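Local coordinates for protein aromatic-amino-acid:2-oxoglutarate transaminase (Candida albicans, PDB 6HND) that probably transfers amino groups between aromatic amino acids and 2-oxo acids such as 2-oxoglutarate, using pyridoxal 5'-phosphate as cofactor, at residues B[51-62]-B[107-115]. Residues are numbered along the deposited sequence; the frame is centred on the assembly and turned at random.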
ATOM      1  N   PHE B  51      19.441  -4.192  10.144  1.00 34.88           N
ATOM      2  CA  PHE B  51      18.266  -5.045   9.816  1.00 36.40           C
ATOM      3  C   PHE B  51      18.373  -6.373  10.564  1.00 37.90           C
ATOM      4  O   PHE B  51      19.409  -7.037  10.494  1.00 38.72           O
ATOM      5  CB  PHE B  51      18.168  -5.309   8.316  1.00 36.94           C
ATOM      6  CG  PHE B  51      18.109  -4.104   7.425  1.00 34.01           C
ATOM      7  CD1 PHE B  51      17.747  -2.855   7.912  1.00 34.45           C
ATOM      8  CD2 PHE B  51      18.389  -4.237   6.077  1.00 36.00           C
ATOM      9  CE1 PHE B  51      17.676  -1.767   7.061  1.00 35.17           C
ATOM     10  CE2 PHE B  51      18.303  -3.146   5.226  1.00 35.08           C
ATOM     11  CZ  PHE B  51      17.941  -1.916   5.714  1.00 34.98           C
ATOM     12  N   PRO B  52      17.308  -6.816  11.270  1.00 34.76           N
ATOM     13  CA  PRO B  52      17.341  -8.079  12.003  1.00 38.71           C
ATOM     14  C   PRO B  52      17.540  -9.314  11.112  1.00 37.89           C
ATOM     15  O   PRO B  52      18.039 -10.300  11.601  1.00 44.06           O
ATOM     16  CB  PRO B  52      15.957  -8.160  12.693  1.00 41.81           C
ATOM     17  CG  PRO B  52      15.396  -6.764  12.633  1.00 38.90           C
ATOM     18  CD  PRO B  52      16.017  -6.136  11.401  1.00 37.36           C
ATOM     19  N   ILE B  53      17.142  -9.237   9.842  1.00 36.64           N
ATOM     20  CA  ILE B  53      17.068 -10.403   8.909  1.00 37.66           C
ATOM     21  C   ILE B  53      18.333 -10.410   8.064  1.00 37.64           C
ATOM     22  O   ILE B  53      18.496  -9.451   7.311  1.00 37.14           O
ATOM     23  CB  ILE B  53      15.826 -10.333   7.992  1.00 38.79           C
ATOM     24  CG1 ILE B  53      14.507 -10.401   8.777  1.00 38.24           C
ATOM     25  CG2 ILE B  53      15.920 -11.408   6.932  1.00 39.63           C
ATOM     26  CD1 ILE B  53      13.259 -10.073   7.980  1.00 34.85           C
ATOM     27  N   ASP B  54      19.153 -11.461   8.182  1.00 41.31           N
ATOM     28  CA  ASP B  54      20.428 -11.643   7.431  1.00 42.78           C
ATOM     29  C   ASP B  54      20.208 -12.467   6.146  1.00 40.97           C
ATOM     30  O   ASP B  54      20.897 -12.182   5.118  1.00 38.50           O
ATOM     31  CB  ASP B  54      21.472 -12.304   8.334  1.00 47.80           C
ATOM     32  CG  ASP B  54      22.859 -12.367   7.731  1.00 46.97           C
ATOM     33  OD1 ASP B  54      23.516 -11.318   7.669  1.00 52.01           O
ATOM     34  OD2 ASP B  54      23.236 -13.456   7.278  1.00 52.44           O
ATOM     35  N   SER B  55      19.315 -13.462   6.182  1.00 35.44           N
ATOM     36  CA  SER B  55      18.980 -14.298   4.994  1.00 40.54           C
ATOM     37  C   SER B  55      17.593 -14.946   5.158  1.00 40.05           C
ATOM     38  O   SER B  55      17.102 -15.061   6.288  1.00 40.57           O
ATOM     39  CB  SER B  55      20.060 -15.342   4.709  1.00 39.81           C
ATOM     40  OG  SER B  55      19.938 -16.504   5.542  1.00 39.25           O
ATOM     41  N   ILE B  56      17.004 -15.368   4.045  1.00 39.40           N
ATOM     42  CA  ILE B  56      15.652 -16.003   3.991  1.00 41.94           C
ATOM     43  C   ILE B  56      15.753 -17.219   3.063  1.00 37.23           C
ATOM     44  O   ILE B  56      16.381 -17.101   2.002  1.00 37.40           O
ATOM     45  CB  ILE B  56      14.563 -15.000   3.548  1.00 39.19           C
ATOM     46  CG1 ILE B  56      14.529 -13.775   4.465  1.00 40.05           C
ATOM     47  CG2 ILE B  56      13.199 -15.662   3.460  1.00 36.64           C
ATOM     48  CD1 ILE B  56      13.492 -12.761   4.059  1.00 39.40           C
ATOM     49  N   ASP B  57      15.237 -18.355   3.515  1.00 34.39           N
ATOM     50  CA  ASP B  57      15.061 -19.576   2.695  1.00 36.48           C
ATOM     51  C   ASP B  57      13.574 -19.672   2.423  1.00 36.11           C
ATOM     52  O   ASP B  57      12.795 -19.643   3.401  1.00 39.97           O
ATOM     53  CB  ASP B  57      15.602 -20.813   3.411  1.00 41.44           C
ATOM     54  CG  ASP B  57      17.087 -20.699   3.692  1.00 40.50           C
ATOM     55  OD1 ASP B  57      17.839 -20.606   2.704  1.00 45.23           O
ATOM     56  OD2 ASP B  57      17.466 -20.649   4.882  1.00 43.31           O
ATOM     57  N   VAL B  58      13.202 -19.667   1.151  1.00 39.28           N
ATOM     58  CA  VAL B  58      11.783 -19.757   0.708  1.00 38.63           C
ATOM     59  C   VAL B  58      11.631 -21.163   0.143  1.00 39.44           C
ATOM     60  O   VAL B  58      12.256 -21.431  -0.889  1.00 33.90           O
ATOM     61  CB  VAL B  58      11.422 -18.675  -0.333  1.00 37.60           C
ATOM     62  CG1 VAL B  58       9.970 -18.781  -0.775  1.00 36.05           C
ATOM     63  CG2 VAL B  58      11.705 -17.277   0.204  1.00 40.26           C
ATOM     64  N   ASN B  59      10.864 -22.001   0.838  1.00 39.36           N
ATOM     65  CA  ASN B  59      10.677 -23.443   0.537  1.00 40.19           C
ATOM     66  C   ASN B  59       9.357 -23.612  -0.227  1.00 40.63           C
ATOM     67  O   ASN B  59       8.309 -23.143   0.283  1.00 40.24           O
ATOM     68  CB  ASN B  59      10.726 -24.275   1.824  1.00 39.82           C
ATOM     69  CG  ASN B  59      11.863 -23.850   2.725  1.00 40.82           C
ATOM     70  OD1 ASN B  59      12.984 -23.668   2.249  1.00 41.07           O
ATOM     71  ND2 ASN B  59      11.580 -23.674   4.010  1.00 35.93           N
ATOM     72  N   LEU B  60       9.425 -24.248  -1.401  1.00 38.47           N
ATOM     73  CA  LEU B  60       8.358 -24.209  -2.427  1.00 44.56           C
ATOM     74  C   LEU B  60       7.760 -25.598  -2.659  1.00 42.25           C
ATOM     75  O   LEU B  60       8.340 -26.612  -2.227  1.00 45.67           O
ATOM     76  CB  LEU B  60       8.946 -23.662  -3.724  1.00 45.57           C
ATOM     77  CG  LEU B  60       9.638 -22.309  -3.603  1.00 48.41           C
ATOM     78  CD1 LEU B  60      10.459 -22.059  -4.844  1.00 50.90           C
ATOM     79  CD2 LEU B  60       8.623 -21.178  -3.396  1.00 46.33           C
ATOM     80  N   VAL B  61       6.610 -25.604  -3.309  1.00 41.18           N
ATOM     81  CA  VAL B  61       5.979 -26.819  -3.887  1.00 43.80           C
ATOM     82  C   VAL B  61       6.350 -26.821  -5.363  1.00 44.60           C
ATOM     83  O   VAL B  61       6.706 -25.747  -5.871  1.00 50.20           O
ATOM     84  CB  VAL B  61       4.458 -26.834  -3.646  1.00 42.60           C
ATOM     85  CG1 VAL B  61       4.167 -26.814  -2.161  1.00 44.30           C
ATOM     86  CG2 VAL B  61       3.722 -25.693  -4.350  1.00 43.64           C
ATOM     87  N   ASP B  62       6.318 -27.991  -5.998  1.00 51.94           N
ATOM     88  CA  ASP B  62       6.606 -28.168  -7.447  1.00 53.47           C
ATOM     89  C   ASP B  62       5.303 -28.066  -8.238  1.00 50.16           C
ATOM     90  O   ASP B  62       5.354 -27.669  -9.422  1.00 54.26           O
ATOM     91  CB  ASP B  62       7.317 -29.493  -7.684  1.00 57.48           C
ATOM     92  CG  ASP B  62       8.637 -29.512  -6.960  1.00 58.17           C
ATOM     93  OD1 ASP B  62       9.451 -28.595  -7.215  1.00 61.95           O
ATOM     94  OD2 ASP B  62       8.800 -30.390  -6.117  1.00 61.35           O
ATOM     95  N   GLN B 107      13.284 -30.994  -1.876  1.00 60.07           N
ATOM     96  CA  GLN B 107      12.328 -29.870  -1.967  1.00 52.68           C
ATOM     97  C   GLN B 107      13.033 -28.680  -2.632  1.00 48.17           C
ATOM     98  O   GLN B 107      14.240 -28.464  -2.388  1.00 45.54           O
ATOM     99  CB  GLN B 107      11.801 -29.509  -0.580  1.00 52.90           C
ATOM    100  CG  GLN B 107      10.715 -28.454  -0.636  1.00 51.29           C
ATOM    101  CD  GLN B 107      10.230 -28.016   0.717  1.00 50.56           C
ATOM    102  OE1 GLN B 107      10.834 -28.305   1.751  1.00 51.92           O
ATOM    103  NE2 GLN B 107       9.120 -27.296   0.700  1.00 51.57           N
ATOM    104  N   SER B 108      12.307 -27.970  -3.489  1.00 48.50           N
ATOM    105  CA  SER B 108      12.768 -26.722  -4.139  1.00 47.94           C
ATOM    106  C   SER B 108      12.824 -25.637  -3.069  1.00 44.67           C
ATOM    107  O   SER B 108      11.862 -25.509  -2.285  1.00 38.72           O
ATOM    108  CB  SER B 108      11.876 -26.325  -5.263  1.00 52.83           C
ATOM    109  OG  SER B 108      11.993 -27.241  -6.336  1.00 55.21           O
ATOM    110  N   THR B 109      13.951 -24.939  -2.997  1.00 43.19           N
ATOM    111  CA  THR B 109      14.177 -23.843  -2.030  1.00 44.71           C
ATOM    112  C   THR B 109      14.956 -22.723  -2.727  1.00 39.46           C
ATOM    113  O   THR B 109      15.836 -22.999  -3.557  1.00 43.18           O
ATOM    114  CB  THR B 109      14.798 -24.406  -0.742  1.00 47.24           C
ATOM    115  OG1 THR B 109      15.021 -23.295   0.134  1.00 47.38           O
ATOM    116  CG2 THR B 109      16.067 -25.189  -0.997  1.00 47.55           C
ATOM    117  N   VAL B 110      14.604 -21.489  -2.433  1.00 37.70           N
ATOM    118  CA  VAL B 110      15.369 -20.294  -2.882  1.00 38.33           C
ATOM    119  C   VAL B 110      15.986 -19.646  -1.632  1.00 35.90           C
ATOM    120  O   VAL B 110      15.275 -19.443  -0.630  1.00 39.42           O
ATOM    121  CB  VAL B 110      14.445 -19.353  -3.667  1.00 40.29           C
ATOM    122  CG1 VAL B 110      15.131 -18.068  -4.109  1.00 45.40           C
ATOM    123  CG2 VAL B 110      13.853 -20.078  -4.862  1.00 46.93           C
ATOM    124  N   HIS B 111      17.273 -19.359  -1.682  1.00 36.56           N
ATOM    125  CA  HIS B 111      18.002 -18.644  -0.607  1.00 39.53           C
ATOM    126  C   HIS B 111      18.161 -17.175  -1.013  1.00 41.58           C
ATOM    127  O   HIS B 111      18.685 -16.885  -2.122  1.00 40.27           O
ATOM    128  CB  HIS B 111      19.348 -19.328  -0.336  1.00 37.98           C
ATOM    129  CG  HIS B 111      20.106 -18.682   0.762  1.00 36.10           C
ATOM    130  ND1 HIS B 111      19.860 -18.997   2.075  1.00 38.03           N
ATOM    131  CD2 HIS B 111      21.049 -17.707   0.749  1.00 35.35           C
ATOM    132  CE1 HIS B 111      20.652 -18.266   2.852  1.00 37.94           C
ATOM    133  NE2 HIS B 111      21.392 -17.457   2.055  1.00 36.67           N
ATOM    134  N   ILE B 112      17.703 -16.275  -0.151  1.00 41.89           N
ATOM    135  CA  ILE B 112      17.816 -14.806  -0.362  1.00 42.14           C
ATOM    136  C   ILE B 112      18.877 -14.296   0.605  1.00 41.18           C
ATOM    137  O   ILE B 112      18.617 -14.305   1.819  1.00 45.21           O
ATOM    138  CB  ILE B 112      16.456 -14.108  -0.172  1.00 42.89           C
ATOM    139  CG1 ILE B 112      15.374 -14.737  -1.062  1.00 39.91           C
ATOM    140  CG2 ILE B 112      16.625 -12.604  -0.392  1.00 45.61           C
ATOM    141  CD1 ILE B 112      13.984 -14.162  -0.874  1.00 38.03           C
ATOM    142  N   SER B 113      20.028 -13.890   0.080  1.00 44.09           N
ATOM    143  CA  SER B 113      21.211 -13.443   0.869  1.00 44.36           C
ATOM    144  C   SER B 113      21.174 -11.918   1.063  1.00 39.91           C
ATOM    145  O   SER B 113      20.460 -11.205   0.294  1.00 40.85           O
ATOM    146  CB  SER B 113      22.491 -13.907   0.189  1.00 46.64           C
ATOM    147  OG  SER B 113      22.544 -13.461  -1.166  1.00 46.85           O
ATOM    148  N   ARG B 114      21.951 -11.426   2.022  1.00 38.31           N
ATOM    149  CA  ARG B 114      22.123  -9.980   2.277  1.00 37.29           C
ATOM    150  C   ARG B 114      22.559  -9.296   0.984  1.00 39.98           C
ATOM    151  O   ARG B 114      22.000  -8.218   0.678  1.00 44.19           O
ATOM    152  CB  ARG B 114      23.110  -9.738   3.419  1.00 38.69           C
ATOM    153  CG  ARG B 114      23.236  -8.278   3.835  1.00 36.52           C
ATOM    154  CD  ARG B 114      24.257  -8.118   4.951  1.00 37.92           C
ATOM    155  NE  ARG B 114      23.775  -8.693   6.207  1.00 39.17           N
ATOM    156  CZ  ARG B 114      22.991  -8.081   7.098  1.00 40.88           C
ATOM    157  NH1 ARG B 114      22.605  -6.828   6.922  1.00 42.35           N
ATOM    158  NH2 ARG B 114      22.605  -8.726   8.186  1.00 43.40           N
ATOM    159  N   HIS B 115      23.471  -9.908   0.223  1.00 42.09           N
ATOM    160  CA  HIS B 115      24.132  -9.265  -0.949  1.00 43.63           C
ATOM    161  C   HIS B 115      24.081 -10.185  -2.159  1.00 43.38           C
ATOM    162  O   HIS B 115      24.323 -11.387  -1.978  1.00 47.53           O
ATOM    163  CB  HIS B 115      25.605  -8.902  -0.668  1.00 40.17           C
ATOM    164  CG  HIS B 115      25.786  -7.959   0.475  1.00 42.44           C
ATOM    165  ND1 HIS B 115      25.487  -6.617   0.375  1.00 36.76           N
ATOM    166  CD2 HIS B 115      26.232  -8.163   1.738  1.00 42.68           C
ATOM    167  CE1 HIS B 115      25.778  -6.032   1.517  1.00 39.53           C
ATOM    168  NE2 HIS B 115      26.210  -6.954   2.379  1.00 40.90           N
TER
HETATM  169  O   HOH W   1      22.049  -6.790  10.063  1.00 37.16           O
HETATM  170  O   HOH W   2      23.108 -13.236   3.725  1.00 47.65           O
HETATM  171  O   HOH W   3      17.283 -21.943   0.587  1.00 54.12           O
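His111 faces Asp57 across two antiparallel strands, 53-60 and 109-113, whose directions differ by 165°, and its side chain can be followed outward. His111 CB lies 3.6 Å from Asp57 OD1. With CG anti to the backbone N (chi1 -178°), the imidazole swings over the neighbouring strand, where His111 ND1 donates to Asp57 OD1 at 2.7 Å. That bond is nearly straight (167°) and lies in the ring plane, reaching the syn side of the oxygen from somewhat outside the carboxylate plane. Beyond it, His111 CE1 rests 3.3 Å from Ser55 OG, and NE2 passes Ser55 CB. A bridging water donates to both Asp57 OD1 and Thr109 OG1; the latter hydroxyl in turn donates to Asn59 OD1 at 3.0 Å, in the carbonyl plane.

At the far end, Arg114 bends at chi3 and grips Asp54 side-on, Arg114 NE and NH2 both bonding to Asp54 OD1, with NH2 the nearer at 2.8 Å. Its NH1 is held by the carbonyl of His48. The main chains match in register through reciprocal bonds at Ile56-Ile112 and Val58-Val110. On the face carrying these four residues, Val58 CG2 meets Ile112 CD1 at 4.0 Å. Leu60 CD1 meets Val110 CG2, and helix 375-388 packs against Ile56, Val58 and Leu60.

Asn59 ND2 donates to Ser55 OG and Asp57 OD2 of the second subunit, and the reverse pair forms too. The arrangement is a two-stranded antiparallel sheet, its strands joined by a long, partly unmodelled connection, that runs on into the second subunit across the dimer interface.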